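Local coordinates for tartronate semialdehyde reductase (Salmonella typhimurium, PDB 1VPD), which probably catalyses the NAD(P)H-dependent reduction of tartronate semialdehyde to D-glycerate, the last step in converting galactarate to D-glycerate, at residues L184-A187 against A188-A192; G88-P91 against G92-L95; N247-D250 against T251-V255; V163-D167 against I168-N172; E129-A132 against I133-T136. All blocks are in the same frame, centred on the assembly; numbering follows the deposited sequence.

Interaction 1 of 5, residues L184-A187 against A188-A192; sequences LNIA and AMSEA
Two successive turns of the long helix 170-198 are joined here by the side chain of Ser190, which folds back to Ile186. Its OG lies 2.9 Å from Ile186 O and donates to it, while Ser190 N gives the same oxygen the regular i+4 helix bond of 3.0 Å. The two donors arrive from opposite faces of the carbonyl plane, with the hydroxyl above that plane at 37°. OG reaches the oxygen because it stands beside its own backbone N (chi1 -62°), which turns it back along the helix. This is the familiar serine-to-backbone bond of an alpha-helix, and it satisfies a buried hydroxyl without leaving the helix. On the neighbouring flank the selenomethionine Met189 has its chain bent at chi3 (76°), so that CE swings back to 4.2 Å from Ile186 CG2, an apolar touch at the ends of two branches. Met189 N bonds Asn185 O at 3.1 Å, and Glu191 N bonds Ala187 O at 2.9 Å. Three helices pack round this stretch: Leu184 and Ala187 touch Val265 of helix 260-274, Met189 lies on Leu220 of helix 218-228, and Ser190 rests against Ala286 of helix 285-293, where Tyr289 also holds the carboxylate of Glu191.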
loop_
_atom_site.group_PDB
_atom_site.type_symbol
_atom_site.label_atom_id
_atom_site.label_comp_id
_atom_site.label_asym_id
_atom_site.label_seq_id
_atom_site.Cartn_x
_atom_site.Cartn_y
_atom_site.Cartn_z
ATOM N N LEU A 184 -14.576 -1.152 1.715
ATOM C CA LEU A 184 -16.017 -1.314 1.534
ATOM C C LEU A 184 -16.349 -2.425 0.537
ATOM O O LEU A 184 -17.303 -3.145 0.741
ATOM C CB LEU A 184 -16.659 0.015 1.126
ATOM C CG LEU A 184 -16.580 1.086 2.226
ATOM C CD1 LEU A 184 -17.104 2.416 1.737
ATOM C CD2 LEU A 184 -17.368 0.647 3.459
ATOM N N ASN A 185 -15.559 -2.587 -0.521
ATOM C CA ASN A 185 -15.798 -3.642 -1.502
ATOM C C ASN A 185 -15.600 -5.006 -0.840
ATOM O O ASN A 185 -16.344 -5.938 -1.131
ATOM C CB ASN A 185 -14.885 -3.530 -2.716
ATOM C CG ASN A 185 -15.295 -2.414 -3.692
ATOM O OD1 ASN A 185 -16.185 -1.581 -3.397
ATOM N ND2 ASN A 185 -14.654 -2.411 -4.894
ATOM N N ILE A 186 -14.611 -5.122 0.054
ATOM C CA ILE A 186 -14.403 -6.365 0.776
ATOM C C ILE A 186 -15.560 -6.626 1.742
ATOM O O ILE A 186 -16.090 -7.746 1.812
ATOM C CB ILE A 186 -13.055 -6.385 1.547
ATOM C CG1 ILE A 186 -11.878 -6.380 0.577
ATOM C CG2 ILE A 186 -12.977 -7.615 2.455
ATOM C CD1 ILE A 186 -10.542 -6.144 1.277
ATOM N N ALA A 187 -15.938 -5.601 2.498
ATOM C CA ALA A 187 -17.057 -5.718 3.437
ATOM C C ALA A 187 -18.349 -6.089 2.712
ATOM O O ALA A 187 -19.101 -6.944 3.174
ATOM C CB ALA A 187 -17.219 -4.468 4.240
ATOM N N ALA A 188 -18.595 -5.454 1.570
ATOM C CA ALA A 188 -19.800 -5.716 0.799
ATOM C C ALA A 188 -19.856 -7.141 0.282
ATOM O O ALA A 188 -20.901 -7.795 0.349
ATOM C CB ALA A 188 -19.890 -4.718 -0.386
HETATM N N MSE A 189 -18.740 -7.615 -0.264
HETATM C CA MSE A 189 -18.603 -9.019 -0.673
HETATM C C MSE A 189 -18.940 -9.945 0.497
HETATM O O MSE A 189 -19.681 -10.899 0.336
HETATM C CB MSE A 189 -17.173 -9.302 -1.158
HETATM C CG MSE A 189 -16.889 -10.761 -1.344
HETATM SE SE MSE A 189 -15.005 -11.099 -1.578
HETATM C CE MSE A 189 -14.524 -10.875 0.272
ATOM N N SER A 190 -18.397 -9.656 1.673
ATOM C CA SER A 190 -18.566 -10.486 2.862
ATOM C C SER A 190 -20.027 -10.516 3.324
ATOM O O SER A 190 -20.591 -11.581 3.608
ATOM C CB SER A 190 -17.670 -9.958 3.985
ATOM O OG SER A 190 -16.295 -10.022 3.618
ATOM N N GLU A 191 -20.651 -9.335 3.341
ATOM C CA GLU A 191 -22.035 -9.175 3.728
ATOM C C GLU A 191 -22.924 -9.998 2.789
ATOM O O GLU A 191 -23.797 -10.737 3.236
ATOM C CB GLU A 191 -22.398 -7.681 3.688
ATOM C CG GLU A 191 -23.769 -7.356 4.216
ATOM C CD GLU A 191 -23.964 -5.904 4.637
ATOM O OE1 GLU A 191 -23.156 -5.352 5.430
ATOM O OE2 GLU A 191 -24.975 -5.331 4.201
ATOM N N ALA A 192 -22.688 -9.867 1.490
ATOM C CA ALA A 192 -23.489 -10.536 0.478
ATOM C C ALA A 192 -23.301 -12.064 0.461
ATOM O O ALA A 192 -24.275 -12.811 0.369
ATOM C CB ALA A 192 -23.190 -9.960 -0.883
#

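Interaction 2 of 5, residues G88-P91 against G92-L95; sequences GAKP and GTVL
Lys90 O is gripped twice by Thr93, through the hydroxyl OG1 at 2.7 Å and through the backbone N at 3.1 Å. Both donors lie somewhat out of the carbonyl plane, and the N-H points at the oxygen at an angle of 160°. The hydroxyl comes round to this side because OG1 sits beside the backbone N of Thr93 (chi1 -62°), so main chain and side chain of one residue serve the same acceptor. Ala89 CB packs beside the threonine, 3.8 Å from Thr93 CB and 3.9 Å from Thr93 CG2. The Lys90 chain crosses Thr93 at about a right angle; its near end, CG, lies 4.0 Å from Thr93 OG1 before the chain bends away to a weak bond with Glu60 O. Pro91 and Gly92 form the corner of the turn. Gly92 takes a positive phi (99°), where a CB would crowd Pro91 O. Beyond the corner, Thr93 packs on Ile65 and bonds the backbone of Glu119 as the chain enters the sheet. Together these features make a type II beta turn from Lys90 to Thr93, its closing bond doubled by the threonine hydroxyl, leading from helix 85-88 into strand 94-97 of the Rossmann-type nucleotide-binding domain.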
loop_
_atom_site.group_PDB
_atom_site.type_symbol
_atom_site.label_atom_id
_atom_site.label_comp_id
_atom_site.label_asym_id
_atom_site.label_seq_id
_atom_site.Cartn_x
_atom_site.Cartn_y
_atom_site.Cartn_z
ATOM N N GLY A 88 22.349 12.297 4.112
ATOM C CA GLY A 88 23.202 11.896 3.007
ATOM C C GLY A 88 22.872 12.476 1.639
ATOM O O GLY A 88 23.663 12.362 0.694
ATOM N N ALA A 89 21.707 13.094 1.516
ATOM C CA ALA A 89 21.191 13.516 0.220
ATOM C C ALA A 89 21.761 14.873 -0.169
ATOM O O ALA A 89 21.653 15.834 0.573
ATOM C CB ALA A 89 19.659 13.616 0.262
ATOM N N LYS A 90 22.322 14.968 -1.351
ATOM C CA LYS A 90 22.745 16.288 -1.816
ATOM C C LYS A 90 21.575 16.992 -2.506
ATOM O O LYS A 90 20.578 16.335 -2.882
ATOM C CB LYS A 90 23.973 16.176 -2.720
ATOM C CG LYS A 90 23.788 15.398 -4.006
ATOM C CD LYS A 90 25.163 14.944 -4.580
ATOM C CE LYS A 90 25.265 13.431 -4.806
ATOM N NZ LYS A 90 26.011 12.707 -3.720
ATOM N N PRO A 91 21.662 18.314 -2.667
ATOM C CA PRO A 91 20.591 19.056 -3.333
ATOM C C PRO A 91 20.304 18.449 -4.678
ATOM O O PRO A 91 21.232 18.065 -5.396
ATOM C CB PRO A 91 21.176 20.470 -3.462
ATOM C CG PRO A 91 22.108 20.574 -2.329
ATOM C CD PRO A 91 22.747 19.224 -2.238
ATOM N N GLY A 92 19.021 18.292 -4.996
ATOM C CA GLY A 92 18.578 17.716 -6.239
ATOM C C GLY A 92 18.186 16.241 -6.156
ATOM O O GLY A 92 17.578 15.712 -7.081
ATOM N N THR A 93 18.559 15.582 -5.067
ATOM C CA THR A 93 18.153 14.207 -4.799
ATOM C C THR A 93 16.624 14.194 -4.717
ATOM O O THR A 93 16.038 15.166 -4.262
ATOM C CB THR A 93 18.737 13.748 -3.451
ATOM O OG1 THR A 93 20.173 13.759 -3.483
ATOM C CG2 THR A 93 18.394 12.290 -3.165
ATOM N N VAL A 94 16.011 13.099 -5.155
ATOM C CA VAL A 94 14.556 12.947 -5.135
ATOM C C VAL A 94 14.172 11.756 -4.269
ATOM O O VAL A 94 14.735 10.672 -4.429
ATOM C CB VAL A 94 14.012 12.720 -6.549
ATOM C CG1 VAL A 94 12.484 12.505 -6.534
ATOM C CG2 VAL A 94 14.413 13.899 -7.493
ATOM N N LEU A 95 13.199 11.957 -3.372
ATOM C CA LEU A 95 12.549 10.862 -2.653
ATOM C C LEU A 95 11.203 10.596 -3.309
ATOM O O LEU A 95 10.396 11.523 -3.448
ATOM C CB LEU A 95 12.324 11.208 -1.188
ATOM C CG LEU A 95 11.411 10.262 -0.378
ATOM C CD1 LEU A 95 12.004 8.875 -0.277
ATOM C CD2 LEU A 95 11.181 10.839 1.010
#

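Interaction 3 of 5, residues N247-D250 against T251-V255; sequences NALD and TSHGV
The imidazole of His253 lies with one face over Leu249 O, which stands 3.1 Å above the ring plane and toward its rim, nearest to CG. The same oxygen takes the regular helix bond from His253 N at 2.9 Å, so the ring roofs a carbonyl that is already engaged. The ring is brought back along the helix because CG stands beside the backbone N (chi1 -60°), and its CE1 comes to 4.3 Å from Leu249 CB. From the ring, ND1 reaches a water at 2.9 Å; that water in turn donates to Asp250 OD1 at 2.7 Å. The bridge joins residues three apart along the helix, whose carboxylate and imidazole do not touch directly, and it probably steadies both groups on this exposed side. All this happens in the closing turns of helix 238-255, part of the all-helical half of the protein that follows the Rossmann-type domain. Here the i+4 ladder still runs in good order: Thr251 N bonds Asn247 O, Ser252 N bonds Ala248 O, and Gly254 N bonds Asp250 O, the last more bent at an N-H angle of 135°. Thr251 OG1 also hangs over the preceding turn, 3.2 Å from Asn247 O. Against helix 170-198, Ala248 packs on Val180 and Thr251 on Leu176, while Leu249 touches Ala263 and Met266 of helix 260-274. Asn247 lies close to Lys243, a predicted NAD-binding residue one turn earlier in the same helix.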
loop_
_atom_site.group_PDB
_atom_site.type_symbol
_atom_site.label_atom_id
_atom_site.label_comp_id
_atom_site.label_asym_id
_atom_site.label_seq_id
_atom_site.Cartn_x
_atom_site.Cartn_y
_atom_site.Cartn_z
ATOM N N ASN A 247 -6.645 7.453 8.778
ATOM C CA ASN A 247 -6.239 8.603 7.984
ATOM C C ASN A 247 -7.388 9.150 7.127
ATOM O O ASN A 247 -7.565 10.373 7.037
ATOM C CB ASN A 247 -5.024 8.257 7.120
ATOM C CG ASN A 247 -3.756 8.068 7.948
ATOM O OD1 ASN A 247 -3.658 8.545 9.108
ATOM N ND2 ASN A 247 -2.757 7.410 7.357
ATOM N N ALA A 248 -8.186 8.252 6.542
ATOM C CA ALA A 248 -9.320 8.679 5.720
ATOM C C ALA A 248 -10.341 9.442 6.551
ATOM O O ALA A 248 -10.838 10.499 6.147
ATOM C CB ALA A 248 -9.955 7.504 5.023
ATOM N N LEU A 249 -10.637 8.920 7.732
ATOM C CA LEU A 249 -11.593 9.560 8.631
ATOM C C LEU A 249 -11.068 10.895 9.130
ATOM O O LEU A 249 -11.817 11.872 9.183
ATOM C CB LEU A 249 -11.921 8.622 9.795
ATOM C CG LEU A 249 -12.835 7.464 9.384
ATOM C CD1 LEU A 249 -12.690 6.310 10.362
ATOM C CD2 LEU A 249 -14.277 7.866 9.301
ATOM N N ASP A 250 -9.780 10.960 9.460
ATOM C CA ASP A 250 -9.162 12.213 9.888
ATOM C C ASP A 250 -9.270 13.263 8.776
ATOM O O ASP A 250 -9.635 14.410 9.031
ATOM C CB ASP A 250 -7.690 12.028 10.231
ATOM C CG ASP A 250 -7.455 11.348 11.577
ATOM O OD1 ASP A 250 -8.401 11.186 12.398
ATOM O OD2 ASP A 250 -6.302 10.969 11.885
ATOM N N THR A 251 -8.973 12.855 7.548
ATOM C CA THR A 251 -9.064 13.796 6.427
ATOM C C THR A 251 -10.501 14.256 6.219
ATOM O O THR A 251 -10.760 15.447 6.046
ATOM C CB THR A 251 -8.478 13.172 5.188
ATOM O OG1 THR A 251 -7.065 13.023 5.368
ATOM C CG2 THR A 251 -8.637 14.102 4.003
ATOM N N SER A 252 -11.439 13.320 6.270
ATOM C CA SER A 252 -12.863 13.643 6.128
ATOM C C SER A 252 -13.324 14.633 7.198
ATOM O O SER A 252 -14.047 15.589 6.910
ATOM C CB SER A 252 -13.698 12.372 6.171
ATOM O OG SER A 252 -15.050 12.613 5.849
ATOM N N HIS A 253 -12.892 14.422 8.438
ATOM C CA HIS A 253 -13.234 15.324 9.545
ATOM C C HIS A 253 -12.538 16.678 9.460
ATOM O O HIS A 253 -13.045 17.659 9.999
ATOM C CB HIS A 253 -12.993 14.630 10.894
ATOM C CG HIS A 253 -13.828 13.395 11.044
ATOM N ND1 HIS A 253 -13.564 12.395 11.964
ATOM C CD2 HIS A 253 -14.919 12.999 10.351
ATOM C CE1 HIS A 253 -14.470 11.439 11.821
ATOM N NE2 HIS A 253 -15.311 11.784 10.854
ATOM N N GLY A 254 -11.414 16.747 8.757
ATOM C CA GLY A 254 -10.727 18.008 8.541
ATOM C C GLY A 254 -11.392 18.850 7.447
ATOM O O GLY A 254 -11.404 20.064 7.553
ATOM N N VAL A 255 -11.956 18.213 6.419
ATOM C CA VAL A 255 -12.523 18.937 5.279
ATOM C C VAL A 255 -14.047 18.926 5.232
ATOM O O VAL A 255 -14.650 19.619 4.404
ATOM C CB VAL A 255 -11.948 18.446 3.914
ATOM C CG1 VAL A 255 -10.434 18.519 3.913
ATOM C CG2 VAL A 255 -12.400 17.035 3.587
HETATM O O HOH W 1 -11.033 11.317 12.884
#

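Interaction 4 of 5, residues V163-D167 against I168-N172; sequences VHTGD and IGAGN
Past strand 161-166 the chain makes a type II beta turn from Asp167 to Ala170 and enters helix 170-198 with Gly169 as its N-cap residue. Ala170 N closes the turn on Asp167 O at 2.9 Å, the donor lying in the carbonyl plane and the N-H aimed at 157°. Ala170 CB points back at the strand end, where it sits 3.6 Å from Gly166 CA and 3.5 Å from Thr165 OG1. There is room for this methyl only because Gly166 has no CB: one placed there would clash with it. Gly169, at the third place of the turn, takes a positive phi of 100° that a side chain would not readily allow. Thr165 leans in over the first turn of the helix, its OG1 held between backbone N and carbonyl carbon (chi1 61°) and 3.2 Å from Ala170 O, though the settled partner of that hydroxyl is Val141 O of the neighbouring strand. Asp122 completes the helix start, its OD1 taking the N-H of Gly169 and its OD2 that of Asn172, so that one carboxylate serves two backbone donors at the N-terminal end of the helix. The helix leads on to Lys175, the predicted active-site residue, one turn after Gly171. A carboxylate beside the positive end of the helix dipole would be expected to be favoured in its charged form, and the paired bonds probably hold the helix start firmly against the sheet.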
loop_
_atom_site.group_PDB
_atom_site.type_symbol
_atom_site.label_atom_id
_atom_site.label_comp_id
_atom_site.label_asym_id
_atom_site.label_seq_id
_atom_site.Cartn_x
_atom_site.Cartn_y
_atom_site.Cartn_z
ATOM N N VAL A 163 -0.277 7.665 -12.581
ATOM C CA VAL A 163 -1.080 8.860 -12.838
ATOM C C VAL A 163 -0.763 9.978 -11.842
ATOM O O VAL A 163 -0.736 9.766 -10.627
ATOM C CB VAL A 163 -2.597 8.518 -12.777
ATOM C CG1 VAL A 163 -3.456 9.782 -12.791
ATOM C CG2 VAL A 163 -2.975 7.558 -13.894
ATOM N N HIS A 164 -0.557 11.183 -12.351
ATOM C CA HIS A 164 -0.313 12.365 -11.553
ATOM C C HIS A 164 -1.653 12.968 -11.123
ATOM O O HIS A 164 -2.488 13.306 -11.964
ATOM C CB HIS A 164 0.479 13.361 -12.404
ATOM C CG HIS A 164 0.910 14.596 -11.689
ATOM N ND1 HIS A 164 1.530 14.588 -10.460
ATOM C CD2 HIS A 164 0.849 15.891 -12.058
ATOM C CE1 HIS A 164 1.824 15.821 -10.097
ATOM N NE2 HIS A 164 1.421 16.635 -11.048
ATOM N N THR A 165 -1.854 13.120 -9.813
ATOM C CA THR A 165 -3.156 13.525 -9.290
ATOM C C THR A 165 -3.196 14.913 -8.680
ATOM O O THR A 165 -4.277 15.410 -8.349
ATOM C CB THR A 165 -3.664 12.501 -8.237
ATOM O OG1 THR A 165 -2.746 12.449 -7.139
ATOM C CG2 THR A 165 -3.755 11.113 -8.815
ATOM N N GLY A 166 -2.036 15.543 -8.492
ATOM C CA GLY A 166 -1.985 16.875 -7.937
ATOM C C GLY A 166 -0.658 17.202 -7.278
ATOM O O GLY A 166 0.350 16.529 -7.549
ATOM N N ASP A 167 -0.674 18.235 -6.435
ATOM C CA ASP A 167 0.497 18.675 -5.685
ATOM C C ASP A 167 0.812 17.651 -4.590
ATOM O O ASP A 167 0.026 16.726 -4.348
ATOM C CB ASP A 167 0.245 20.024 -5.001
ATOM C CG ASP A 167 0.041 21.180 -5.990
ATOM O OD1 ASP A 167 0.420 21.067 -7.167
ATOM O OD2 ASP A 167 -0.495 22.245 -5.635
ATOM N N ILE A 168 1.944 17.842 -3.924
ATOM C CA ILE A 168 2.401 16.930 -2.880
ATOM C C ILE A 168 1.274 16.678 -1.862
ATOM O O ILE A 168 0.638 17.600 -1.379
ATOM C CB ILE A 168 3.693 17.475 -2.192
ATOM C CG1 ILE A 168 4.222 16.486 -1.148
ATOM C CG2 ILE A 168 3.472 18.878 -1.574
ATOM C CD1 ILE A 168 4.872 15.249 -1.731
ATOM N N GLY A 169 1.063 15.398 -1.566
ATOM C CA GLY A 169 -0.033 14.941 -0.723
ATOM C C GLY A 169 -1.221 14.388 -1.472
ATOM O O GLY A 169 -1.987 13.610 -0.911
ATOM N N ALA A 170 -1.370 14.751 -2.747
ATOM C CA ALA A 170 -2.506 14.315 -3.546
ATOM C C ALA A 170 -2.451 12.844 -3.861
ATOM O O ALA A 170 -3.499 12.215 -4.022
ATOM C CB ALA A 170 -2.639 15.136 -4.844
ATOM N N GLY A 171 -1.257 12.276 -3.917
ATOM C CA GLY A 171 -1.124 10.838 -4.061
ATOM C C GLY A 171 -1.798 10.132 -2.885
ATOM O O GLY A 171 -2.598 9.214 -3.074
ATOM N N ASN A 172 -1.453 10.553 -1.681
ATOM C CA ASN A 172 -2.056 9.976 -0.498
ATOM C C ASN A 172 -3.520 10.307 -0.323
ATOM O O ASN A 172 -4.254 9.460 0.148
ATOM C CB ASN A 172 -1.230 10.259 0.737
ATOM C CG ASN A 172 -0.073 9.262 0.857
ATOM O OD1 ASN A 172 -0.304 8.055 0.921
ATOM N ND2 ASN A 172 1.153 9.758 0.801
#

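Interaction 5 of 5, residues E129-A132 against I133-T136; sequences EPKA and IDGT
Lys131 O receives a bond from Thr136 N at 3.1 Å, in its carbonyl plane. The hydroxyl OG1 of Thr136 donates to Asp134 OD1 at 2.6 Å, meeting it on the syn side and 17° out of the carboxylate plane, and Thr136 N gives that OD1 a second, weak and bent bond. Asp134 can take part because its CG lies between backbone N and carbonyl carbon (chi1 79°), which turns OD1 over the preceding turn to within 3.3 Å of Lys131 CA. Lys131 lays its chain across Thr136 at about a right angle, CG 3.3 Å from OG1, and then bends at chi4 (-79°). The ammonium NZ makes a weak bond to OG1 and reaches Asp134 OD2 through a water, 2.9 Å from NZ, rather than directly; a second water ties NZ to Thr136 O. This network wraps the C-terminal end of helix 128-134, where Gly135 has positive phi and Thr136 N bonds the carbonyl five residues back, the 6→1 bond of a Schellman-like cap. Further back the packing is apolar, with Ile133 CD1 resting 3.9 Å from Glu129 CG. The carboxylate of Glu129 goes elsewhere, to Gly235 N. Ala132 and Ile133 lie on Pro19 of helix 17-26, beside the predicted NAD-binding loop where Ile15 touches Glu129, and beyond Thr136 the chain runs straight into strand 137-142, antiparallel to strand 119-126.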
loop_
_atom_site.group_PDB
_atom_site.type_symbol
_atom_site.label_atom_id
_atom_site.label_comp_id
_atom_site.label_asym_id
_atom_site.label_seq_id
_atom_site.Cartn_x
_atom_site.Cartn_y
_atom_site.Cartn_z
ATOM N N GLU A 129 -0.718 -7.747 -3.118
ATOM C CA GLU A 129 0.506 -8.510 -3.315
ATOM C C GLU A 129 0.574 -9.158 -4.706
ATOM O O GLU A 129 1.635 -9.130 -5.330
ATOM C CB GLU A 129 0.640 -9.537 -2.197
ATOM C CG GLU A 129 1.930 -10.338 -2.244
ATOM C CD GLU A 129 2.051 -11.360 -1.132
ATOM O OE1 GLU A 129 1.037 -11.703 -0.455
ATOM O OE2 GLU A 129 3.186 -11.816 -0.913
ATOM N N PRO A 130 -0.511 -9.741 -5.225
ATOM C CA PRO A 130 -0.446 -10.314 -6.581
ATOM C C PRO A 130 -0.012 -9.338 -7.659
ATOM O O PRO A 130 0.750 -9.715 -8.564
ATOM C CB PRO A 130 -1.870 -10.822 -6.821
ATOM C CG PRO A 130 -2.396 -11.085 -5.438
ATOM C CD PRO A 130 -1.828 -9.977 -4.601
ATOM N N LYS A 131 -0.469 -8.095 -7.577
ATOM C CA LYS A 131 -0.125 -7.123 -8.603
ATOM C C LYS A 131 1.219 -6.425 -8.350
ATOM O O LYS A 131 1.823 -5.881 -9.282
ATOM C CB LYS A 131 -1.243 -6.094 -8.773
ATOM C CG LYS A 131 -2.544 -6.701 -9.317
ATOM C CD LYS A 131 -3.548 -5.616 -9.696
ATOM C CE LYS A 131 -4.748 -6.193 -10.420
ATOM N NZ LYS A 131 -4.438 -6.463 -11.859
ATOM N N ALA A 132 1.677 -6.426 -7.104
ATOM C CA ALA A 132 3.047 -6.013 -6.791
ATOM C C ALA A 132 4.001 -7.003 -7.458
ATOM O O ALA A 132 4.982 -6.608 -8.086
ATOM C CB ALA A 132 3.272 -5.984 -5.296
ATOM N N ILE A 133 3.670 -8.283 -7.351
ATOM C CA ILE A 133 4.492 -9.353 -7.941
ATOM C C ILE A 133 4.523 -9.257 -9.461
ATOM O O ILE A 133 5.606 -9.233 -10.056
ATOM C CB ILE A 133 4.023 -10.750 -7.454
ATOM C CG1 ILE A 133 4.349 -10.935 -5.971
ATOM C CG2 ILE A 133 4.656 -11.888 -8.308
ATOM C CD1 ILE A 133 3.613 -12.055 -5.300
ATOM N N ASP A 134 3.362 -9.138 -10.107
ATOM C CA ASP A 134 3.317 -9.178 -11.568
ATOM C C ASP A 134 3.501 -7.816 -12.252
ATOM O O ASP A 134 3.529 -7.724 -13.477
ATOM C CB ASP A 134 2.086 -9.953 -12.064
ATOM C CG ASP A 134 0.803 -9.160 -12.017
ATOM O OD1 ASP A 134 0.815 -7.970 -11.636
ATOM O OD2 ASP A 134 -0.288 -9.670 -12.387
ATOM N N GLY A 135 3.691 -6.770 -11.452
ATOM C CA GLY A 135 4.002 -5.461 -11.961
ATOM C C GLY A 135 2.869 -4.690 -12.610
ATOM O O GLY A 135 3.124 -3.865 -13.481
ATOM N N THR A 136 1.627 -4.934 -12.177
ATOM C CA THR A 136 0.459 -4.279 -12.747
ATOM C C THR A 136 -0.243 -3.355 -11.744
ATOM O O THR A 136 -1.402 -2.977 -11.957
ATOM C CB THR A 136 -0.558 -5.314 -13.265
ATOM O OG1 THR A 136 -0.987 -6.177 -12.208
ATOM C CG2 THR A 136 0.085 -6.248 -14.308
HETATM O O HOH W 2 -4.032 -3.736 -13.267
HETATM O O HOH W 3 -2.905 -8.927 -12.277
#

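All five contacts are local and follow one another along the chain; none nests in or crosses another. Interaction 2 comes first, closing the turn that feeds strand 94-97 of the Rossmann-type sheet. Interaction 5 finishes helix 128-134, between strands 119-126 and 137-142 of the same sheet. Interaction 4 then passes from the edge strand 161-166 into helix 170-198, and so joins the nucleotide-binding part to the helical part. Interaction 1 lies further along that helix, its centre about 28 Å from that of interaction 4. Interaction 3 ends helix 238-255, which packs on helix 170-198, and its centre is about 17 Å from that of interaction 4.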